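Alpha/beta hydrolase (Pseudomonas aeruginosa PAO1, PDB 4R1D) probably acts as a calcium-binding lipase of the alpha/beta hydrolase family, the type VI secretion effector Tle4, which forms a complex with its partner Tli4. Local coordinates at residues 181-186 / 511-516; 429-434 / 500-505; 273-278 / 553-558. One frame throughout, in Å; residues are numbered along the deposited sequence.

Overall arrangement
All three contacts tie sequence-distant segments to the six-stranded parallel sheet of the hydrolase fold, on its consecutive strands 274-280, 427-432 and 515-519. Interaction 1 clamps the loop 181-186 to the outermost of these, interaction 2 sets helix 502-505 against the end of strand 427-432, and interaction 3 packs helix 542-556 on strand 274-280. The centres of interactions 1 and 2 lie about 14 Å apart and the two touch; those of 1 and 3 are about 15 Å apart, and those of 2 and 3 about 22 Å. Along the chain interaction 2 is nested inside both others, whereas 1 and 3 cross, which interweaves early and late segments around one sheet half.

Interaction 1. Residues 181-186 / 511-516; sequences EEQGKV and AGVKAS
Glu-181 and Ser-516 meet where the contact is tightest. Glu-181 OE2 accepts the backbone N-H of Ser-516 on its anti lone pair, at 2.9 Å from N and with an almost linear N-H...O angle of 175°. The same oxygen takes the N-H of Gln-183 at 2.9 Å, this time from the syn side and tilted out of the carboxylate plane, and Glu-181 OE1 accepts from Gly-184 N at 2.8 Å through its syn lone pair. A bend at chi2 (-68°) turns CD of Glu-181 back beneath its own loop, where three N-H groups fix both oxygens.

Ser-516 is gripped again by Glu-182: its O accepts from Glu-182 N at 2.8 Å, and its OG donates to Glu-182 OE2 at 2.7 Å on the anti lone pair. That carboxylate oxygen also bonds to Tyr-431 OH. Gln-183 reaches further back, NE2 donating to Val-513 O at 3.0 Å, with the oxygen lying in the amide plane and the donor on a carbonyl lone pair; NE2 also bonds to Ala-509 O. Val-186 packs its CG1 on Lys-514 CG at 3.7 Å and its CG2 on Ala-515 CB.

Toward solvent the fit is looser. Lys-185, an exposed residue, brings NZ to the same Val-513 O at 3.2 Å, but from 57° above the carbonyl plane. A water joins Val-186 N to Lys-514 O, and the amine of Lys-514 is salt-bridged to Glu-426.

The chemistry is thus that of a loop pinned to the start of an edge strand. Glu-181 organises its own turn while holding Ser-516, and with both its oxygens and OE2 of Glu-182 taken by donors, the negative charge of the two is probably favoured beside the buried Ser-516.

Interaction 2. Residues 429-434 / 500-505; sequences AHYGAD and VPTDSG
Strand 427-432 runs out past the first turn of helix 502-505, with CA of Tyr-431 5.7 Å from CA of Gly-505 and CA of Ala-433 5.2 Å from CA of Thr-502. Pro-501 occupies the N-cap position of that helix, its O accepting from both Ser-504 N and Gly-505 N. The contact joins the end of a strand of the parallel alpha/beta hydrolase sheet to this short helix, away from the calcium site.

The ring of Tyr-431 carries the larger share of the packing. Its CG stands between the backbone N and the carbonyl carbon (chi1 60°), and chi2 (-73°) turns one ring face to the helix. Gly-505 O lies 3.3 Å above that face, over its centre. Gly-505 has no side chain, which leaves room for this close approach. Thr-502 meets the ring only at its edge, CG2 being 4.2 Å from CE2 and near the ring plane.

Further along, CB of Ala-433 nestles against Thr-502, 3.7 Å from its CG2, while OG1 comes within 3.4 Å of the Ala-433 CA. The hydroxyl itself is committed to Ser-494 O.

One water makes the polar link between the segments, donating to Gly-432 O at 2.7 Å and to Val-500 O at 2.9 Å. Two buried carbonyls that could not bond to each other are thereby both satisfied.

A carbonyl oxygen over an aromatic face is not an obviously favourable electrostatic pairing. The ring is probably kept beneath it by close packing and by the anchoring of Tyr-431 OH to Glu-182 and Arg-518; this buried contact accordingly rests on shape and a bridging water rather than on direct bonds.

Interaction 3. Residues 273-278 / 553-558; sequences RVLGVV and IKITQL
Ile-555 O accepts the N-H of Leu-558 at 3.0 Å, and across the contact the same oxygen is covered by Leu-275 CD2 at 3.5 Å. Strand and helix meet by van der Waals packing of aliphatic side chains on each other and on backbone. The side chains of Leu-275 and Ile-555 pass each other antiparallel, CG of the leucine lying 3.6 Å from CG2 of the isoleucine, while the CD1 methyl of Leu-275 rests on CB of Leu-558 at 3.9 Å.

Gly-276 makes the close approach possible. It has no side chain, and Ile-555 CG2 settles 3.6 Å from its N. This branch is anti to the backbone N of Ile-555, with CG1 anti to the carbonyl carbon (chi1 -68°). CD1, placed by chi2 (159°), comes within 3.5 Å of Val-277 N and also meets Val-278 CG2. Ile-555 thus reaches from Leu-275 to Val-278, and it also touches Ile-251 and Tyr-428 on the strands flanking this one.

Beyond the contact, the side chain of Thr-556 comes within about 3 Å of that of Phe-202, a residue of the calcium site, although the ion itself is about 12 Å away. The arrangement is helix-on-sheet packing: the C-terminal helix 542-556 lies on a central strand of the parallel sheet, as expected of the alpha/beta hydrolase fold.

Interaction 1. Residues 181-186 / 511-516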
loop_
_atom_site.group_PDB
_atom_site.type_symbol
_atom_site.label_atom_id
_atom_site.label_comp_id
_atom_site.label_asym_id
_atom_site.label_seq_id
_atom_site.Cartn_x
_atom_site.Cartn_y
_atom_site.Cartn_z
ATOM N N GLU A 181 27.952 15.318 -2.420
ATOM C CA GLU A 181 28.354 14.397 -1.343
ATOM C C GLU A 181 28.850 15.187 -0.138
ATOM O O GLU A 181 29.670 16.092 -0.291
ATOM C CB GLU A 181 29.432 13.422 -1.827
ATOM C CG GLU A 181 29.440 12.070 -1.093
ATOM C CD GLU A 181 29.867 12.184 0.347
ATOM O OE1 GLU A 181 30.953 12.755 0.586
ATOM O OE2 GLU A 181 29.123 11.705 1.240
ATOM N N GLU A 182 28.357 14.843 1.050
ATOM C CA GLU A 182 28.590 15.661 2.245
ATOM C C GLU A 182 29.422 15.023 3.361
ATOM O O GLU A 182 29.838 15.726 4.280
ATOM C CB GLU A 182 27.256 16.148 2.830
ATOM C CG GLU A 182 26.378 15.020 3.428
ATOM C CD GLU A 182 24.980 15.499 3.783
ATOM O OE1 GLU A 182 24.844 16.654 4.232
ATOM O OE2 GLU A 182 24.007 14.733 3.597
ATOM N N GLN A 183 29.665 13.717 3.300
ATOM C CA GLN A 183 30.427 13.051 4.364
ATOM C C GLN A 183 31.928 13.266 4.166
ATOM O O GLN A 183 32.681 13.359 5.132
ATOM C CB GLN A 183 30.112 11.554 4.430
ATOM C CG GLN A 183 28.627 11.216 4.569
ATOM C CD GLN A 183 28.003 11.702 5.872
ATOM O OE1 GLN A 183 27.798 12.906 6.078
ATOM N NE2 GLN A 183 27.690 10.764 6.757
ATOM N N GLY A 184 32.358 13.329 2.910
ATOM C CA GLY A 184 33.734 13.663 2.585
ATOM C C GLY A 184 34.698 12.500 2.685
ATOM O O GLY A 184 35.910 12.691 2.657
ATOM N N LYS A 185 34.161 11.290 2.796
ATOM C CA LYS A 185 34.993 10.105 2.968
ATOM C C LYS A 185 35.279 9.417 1.629
ATOM O O LYS A 185 36.420 9.071 1.329
ATOM C CB LYS A 185 34.360 9.145 3.982
ATOM C CG LYS A 185 34.233 9.753 5.396
ATOM C CD LYS A 185 33.513 8.839 6.399
ATOM C CE LYS A 185 32.016 8.696 6.101
ATOM N NZ LYS A 185 31.240 8.044 7.218
ATOM N N VAL A 186 34.251 9.245 0.810
ATOM C CA VAL A 186 34.425 8.491 -0.423
ATOM C C VAL A 186 35.038 9.331 -1.530
ATOM O O VAL A 186 34.961 10.554 -1.518
ATOM C CB VAL A 186 33.100 7.868 -0.906
ATOM C CG1 VAL A 186 32.542 6.942 0.147
ATOM C CG2 VAL A 186 32.104 8.946 -1.272
ATOM N N ALA A 511 23.705 10.094 10.999
ATOM C CA ALA A 511 23.992 8.835 11.674
ATOM C C ALA A 511 25.313 8.228 11.206
ATOM O O ALA A 511 25.717 7.161 11.670
ATOM C CB ALA A 511 22.848 7.846 11.482
ATOM N N GLY A 512 25.968 8.899 10.268
ATOM C CA GLY A 512 27.300 8.519 9.839
ATOM C C GLY A 512 27.396 7.499 8.717
ATOM O O GLY A 512 28.337 6.708 8.695
ATOM N N VAL A 513 26.445 7.508 7.780
ATOM C CA VAL A 513 26.527 6.592 6.639
ATOM C C VAL A 513 27.760 6.902 5.804
ATOM O O VAL A 513 28.313 8.013 5.865
ATOM C CB VAL A 513 25.257 6.604 5.748
ATOM C CG1 VAL A 513 24.082 5.959 6.475
ATOM C CG2 VAL A 513 24.912 8.018 5.313
ATOM N N LYS A 514 28.202 5.916 5.034
ATOM C CA LYS A 514 29.456 6.036 4.295
ATOM C C LYS A 514 29.440 7.178 3.278
ATOM O O LYS A 514 30.418 7.918 3.142
ATOM C CB LYS A 514 29.805 4.713 3.615
ATOM C CG LYS A 514 31.062 4.775 2.754
ATOM C CD LYS A 514 31.557 3.373 2.393
ATOM C CE LYS A 514 32.516 2.814 3.445
ATOM N NZ LYS A 514 33.270 1.603 2.956
ATOM N N ALA A 515 28.335 7.314 2.552
ATOM C CA ALA A 515 28.190 8.402 1.592
ATOM C C ALA A 515 26.772 8.966 1.612
ATOM O O ALA A 515 25.797 8.220 1.735
ATOM C CB ALA A 515 28.562 7.935 0.179
ATOM N N SER A 516 26.660 10.283 1.510
ATOM C CA SER A 516 25.360 10.959 1.534
ATOM C C SER A 516 25.383 12.140 0.558
ATOM O O SER A 516 26.212 13.058 0.682
ATOM C CB SER A 516 25.016 11.425 2.957
ATOM O OG SER A 516 23.779 12.120 3.009
HETATM O O HOH W 1 31.662 10.008 1.969
#

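Interaction 2. Residues 429-434 / 500-505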
loop_
_atom_site.group_PDB
_atom_site.type_symbol
_atom_site.label_atom_id
_atom_site.label_comp_id
_atom_site.label_asym_id
_atom_site.label_seq_id
_atom_site.Cartn_x
_atom_site.Cartn_y
_atom_site.Cartn_z
ATOM N N ALA A 429 23.627 7.034 0.329
ATOM C CA ALA A 429 22.300 7.629 0.349
ATOM C C ALA A 429 22.273 8.933 -0.451
ATOM O O ALA A 429 23.254 9.667 -0.471
ATOM C CB ALA A 429 21.892 7.890 1.789
ATOM N N HIS A 430 21.152 9.217 -1.109
ATOM C CA HIS A 430 20.948 10.535 -1.710
ATOM C C HIS A 430 19.531 11.021 -1.389
ATOM O O HIS A 430 18.625 10.223 -1.157
ATOM C CB HIS A 430 21.219 10.530 -3.229
ATOM C CG HIS A 430 20.279 9.658 -4.006
ATOM N ND1 HIS A 430 20.534 8.325 -4.253
ATOM C CD2 HIS A 430 19.071 9.923 -4.560
ATOM C CE1 HIS A 430 19.522 7.807 -4.933
ATOM N NE2 HIS A 430 18.622 8.754 -5.128
ATOM N N TYR A 431 19.343 12.328 -1.338
ATOM C CA TYR A 431 18.043 12.864 -0.977
ATOM C C TYR A 431 17.887 14.289 -1.501
ATOM O O TYR A 431 18.875 14.936 -1.848
ATOM C CB TYR A 431 17.848 12.816 0.546
ATOM C CG TYR A 431 18.871 13.617 1.324
ATOM C CD1 TYR A 431 20.182 13.170 1.454
ATOM C CD2 TYR A 431 18.525 14.824 1.928
ATOM C CE1 TYR A 431 21.128 13.909 2.165
ATOM C CE2 TYR A 431 19.453 15.558 2.642
ATOM C CZ TYR A 431 20.748 15.098 2.758
ATOM O OH TYR A 431 21.677 15.836 3.470
ATOM N N GLY A 432 16.643 14.749 -1.576
ATOM C CA GLY A 432 16.327 16.087 -2.053
ATOM C C GLY A 432 16.196 17.049 -0.888
ATOM O O GLY A 432 15.380 16.846 0.016
ATOM N N ALA A 433 17.012 18.096 -0.911
ATOM C CA ALA A 433 17.021 19.084 0.148
ATOM C C ALA A 433 16.941 20.457 -0.493
ATOM O O ALA A 433 17.961 21.067 -0.803
ATOM C CB ALA A 433 18.284 18.963 0.959
ATOM N N ASP A 434 15.724 20.937 -0.699
ATOM C CA ASP A 434 15.542 22.166 -1.455
ATOM C C ASP A 434 14.514 23.039 -0.782
ATOM O O ASP A 434 13.402 22.596 -0.480
ATOM C CB ASP A 434 15.108 21.854 -2.883
ATOM C CG ASP A 434 15.327 23.021 -3.820
ATOM O OD1 ASP A 434 14.563 24.003 -3.741
ATOM O OD2 ASP A 434 16.266 22.962 -4.641
ATOM N N VAL A 500 9.433 14.301 1.710
ATOM C CA VAL A 500 10.366 14.078 2.814
ATOM C C VAL A 500 11.077 15.392 3.174
ATOM O O VAL A 500 11.868 15.899 2.393
ATOM C CB VAL A 500 11.416 13.011 2.426
ATOM C CG1 VAL A 500 12.471 12.809 3.533
ATOM C CG2 VAL A 500 10.712 11.677 2.099
ATOM N N PRO A 501 10.781 15.946 4.357
ATOM C CA PRO A 501 11.500 17.166 4.767
ATOM C C PRO A 501 12.976 16.856 4.909
ATOM O O PRO A 501 13.344 15.739 5.251
ATOM C CB PRO A 501 10.906 17.477 6.141
ATOM C CG PRO A 501 9.511 16.908 6.063
ATOM C CD PRO A 501 9.666 15.627 5.265
ATOM N N THR A 502 13.824 17.843 4.659
ATOM C CA THR A 502 15.250 17.654 4.826
ATOM C C THR A 502 15.588 17.097 6.227
ATOM O O THR A 502 16.521 16.310 6.378
ATOM C CB THR A 502 15.994 18.981 4.533
ATOM O OG1 THR A 502 15.583 19.469 3.245
ATOM C CG2 THR A 502 17.500 18.774 4.526
ATOM N N ASP A 503 14.820 17.501 7.245
ATOM C CA ASP A 503 14.963 16.952 8.597
ATOM C C ASP A 503 15.229 15.451 8.556
ATOM O O ASP A 503 16.129 14.943 9.213
ATOM C CB ASP A 503 13.668 17.152 9.404
ATOM C CG ASP A 503 13.434 18.593 9.805
ATOM O OD1 ASP A 503 14.417 19.270 10.163
ATOM O OD2 ASP A 503 12.261 19.037 9.772
ATOM N N SER A 504 14.407 14.756 7.780
ATOM C CA SER A 504 14.402 13.293 7.708
ATOM C C SER A 504 15.368 12.807 6.619
ATOM O O SER A 504 16.086 11.824 6.797
ATOM C CB SER A 504 12.959 12.822 7.431
ATOM O OG SER A 504 12.865 11.407 7.230
ATOM N N GLY A 505 15.393 13.498 5.488
ATOM C CA GLY A 505 16.304 13.120 4.420
ATOM C C GLY A 505 17.774 13.097 4.832
ATOM O O GLY A 505 18.552 12.276 4.351
HETATM O O HOH W 2 14.617 15.147 2.029
#

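Interaction 3. Residues 273-278 / 553-558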
loop_
_atom_site.group_PDB
_atom_site.type_symbol
_atom_site.label_atom_id
_atom_site.label_comp_id
_atom_site.label_asym_id
_atom_site.label_seq_id
_atom_site.Cartn_x
_atom_site.Cartn_y
_atom_site.Cartn_z
ATOM N N ARG A 273 23.685 -11.561 2.959
ATOM C CA ARG A 273 23.476 -11.670 1.513
ATOM C C ARG A 273 23.630 -10.306 0.832
ATOM O O ARG A 273 24.021 -10.215 -0.334
ATOM C CB ARG A 273 22.077 -12.231 1.226
ATOM C CG ARG A 273 21.748 -12.373 -0.235
ATOM C CD ARG A 273 22.479 -13.570 -0.825
ATOM N NE ARG A 273 21.845 -14.843 -0.476
ATOM C CZ ARG A 273 22.430 -16.019 -0.672
ATOM N NH1 ARG A 273 23.655 -16.051 -1.185
ATOM N NH2 ARG A 273 21.805 -17.150 -0.366
ATOM N N VAL A 274 23.307 -9.245 1.563
ATOM C CA VAL A 274 23.375 -7.895 1.004
ATOM C C VAL A 274 24.781 -7.313 1.135
ATOM O O VAL A 274 25.318 -7.175 2.237
ATOM C CB VAL A 274 22.298 -6.952 1.620
ATOM C CG1 VAL A 274 22.521 -5.507 1.179
ATOM C CG2 VAL A 274 20.884 -7.435 1.239
ATOM N N LEU A 275 25.372 -6.980 -0.010
ATOM C CA LEU A 275 26.752 -6.498 -0.062
ATOM C C LEU A 275 26.835 -5.024 0.309
ATOM O O LEU A 275 27.826 -4.565 0.897
ATOM C CB LEU A 275 27.325 -6.697 -1.468
ATOM C CG LEU A 275 28.822 -6.464 -1.666
ATOM C CD1 LEU A 275 29.611 -7.421 -0.775
ATOM C CD2 LEU A 275 29.176 -6.668 -3.128
ATOM N N GLY A 276 25.794 -4.283 -0.043
ATOM C CA GLY A 276 25.750 -2.854 0.203
ATOM C C GLY A 276 24.392 -2.302 -0.189
ATOM O O GLY A 276 23.575 -2.998 -0.792
ATOM N N VAL A 277 24.145 -1.044 0.149
ATOM C CA VAL A 277 22.822 -0.473 -0.058
ATOM C C VAL A 277 22.901 0.948 -0.585
ATOM O O VAL A 277 23.639 1.783 -0.056
ATOM C CB VAL A 277 22.054 -0.448 1.262
ATOM C CG1 VAL A 277 20.683 0.188 1.075
ATOM C CG2 VAL A 277 21.924 -1.882 1.826
ATOM N N VAL A 278 22.135 1.196 -1.644
ATOM C CA VAL A 278 21.849 2.529 -2.134
ATOM C C VAL A 278 20.444 2.921 -1.678
ATOM O O VAL A 278 19.485 2.186 -1.902
ATOM C CB VAL A 278 21.912 2.541 -3.666
ATOM C CG1 VAL A 278 21.228 3.802 -4.255
ATOM C CG2 VAL A 278 23.364 2.408 -4.123
ATOM N N ILE A 553 28.817 0.736 -8.209
ATOM C CA ILE A 553 30.224 0.541 -8.542
ATOM C C ILE A 553 31.108 0.434 -7.292
ATOM O O ILE A 553 31.937 -0.479 -7.177
ATOM C CB ILE A 553 30.765 1.644 -9.453
ATOM C CG1 ILE A 553 30.061 1.603 -10.818
ATOM C CG2 ILE A 553 32.297 1.490 -9.599
ATOM C CD1 ILE A 553 30.183 0.240 -11.542
ATOM N N LYS A 554 30.934 1.356 -6.353
ATOM C CA LYS A 554 31.711 1.311 -5.123
ATOM C C LYS A 554 31.464 0.035 -4.306
ATOM O O LYS A 554 32.411 -0.629 -3.876
ATOM C CB LYS A 554 31.480 2.565 -4.286
ATOM C CG LYS A 554 32.078 3.844 -4.907
ATOM C CD LYS A 554 33.607 3.757 -5.020
ATOM C CE LYS A 554 34.211 5.060 -5.555
ATOM N NZ LYS A 554 35.711 5.120 -5.393
ATOM N N ILE A 555 30.193 -0.325 -4.116
ATOM C CA ILE A 555 29.849 -1.514 -3.345
ATOM C C ILE A 555 30.441 -2.778 -3.973
ATOM O O ILE A 555 30.896 -3.678 -3.272
ATOM C CB ILE A 555 28.315 -1.659 -3.198
ATOM C CG1 ILE A 555 27.784 -0.522 -2.314
ATOM C CG2 ILE A 555 27.949 -3.069 -2.634
ATOM C CD1 ILE A 555 26.277 -0.216 -2.456
ATOM N N THR A 556 30.411 -2.837 -5.296
ATOM C CA THR A 556 30.936 -3.966 -6.067
ATOM C C THR A 556 32.422 -4.265 -5.795
ATOM O O THR A 556 32.868 -5.415 -5.908
ATOM C CB THR A 556 30.695 -3.718 -7.579
ATOM O OG1 THR A 556 29.282 -3.659 -7.826
ATOM C CG2 THR A 556 31.294 -4.815 -8.428
ATOM N N GLN A 557 33.184 -3.245 -5.425
ATOM C CA GLN A 557 34.599 -3.444 -5.113
ATOM C C GLN A 557 34.778 -4.452 -3.970
ATOM O O GLN A 557 35.833 -5.077 -3.830
ATOM C CB GLN A 557 35.273 -2.110 -4.791
ATOM C CG GLN A 557 35.062 -1.028 -5.858
ATOM C CD GLN A 557 35.346 -1.518 -7.277
ATOM O OE1 GLN A 557 34.508 -1.387 -8.182
ATOM N NE2 GLN A 557 36.537 -2.066 -7.483
ATOM N N LEU A 558 33.726 -4.622 -3.171
ATOM C CA LEU A 558 33.736 -5.561 -2.047
ATOM C C LEU A 558 33.411 -7.004 -2.440
ATOM O O LEU A 558 33.588 -7.921 -1.641
ATOM C CB LEU A 558 32.761 -5.096 -0.963
ATOM C CG LEU A 558 33.110 -3.722 -0.392
ATOM C CD1 LEU A 558 32.019 -3.241 0.549
ATOM C CD2 LEU A 558 34.461 -3.774 0.321
#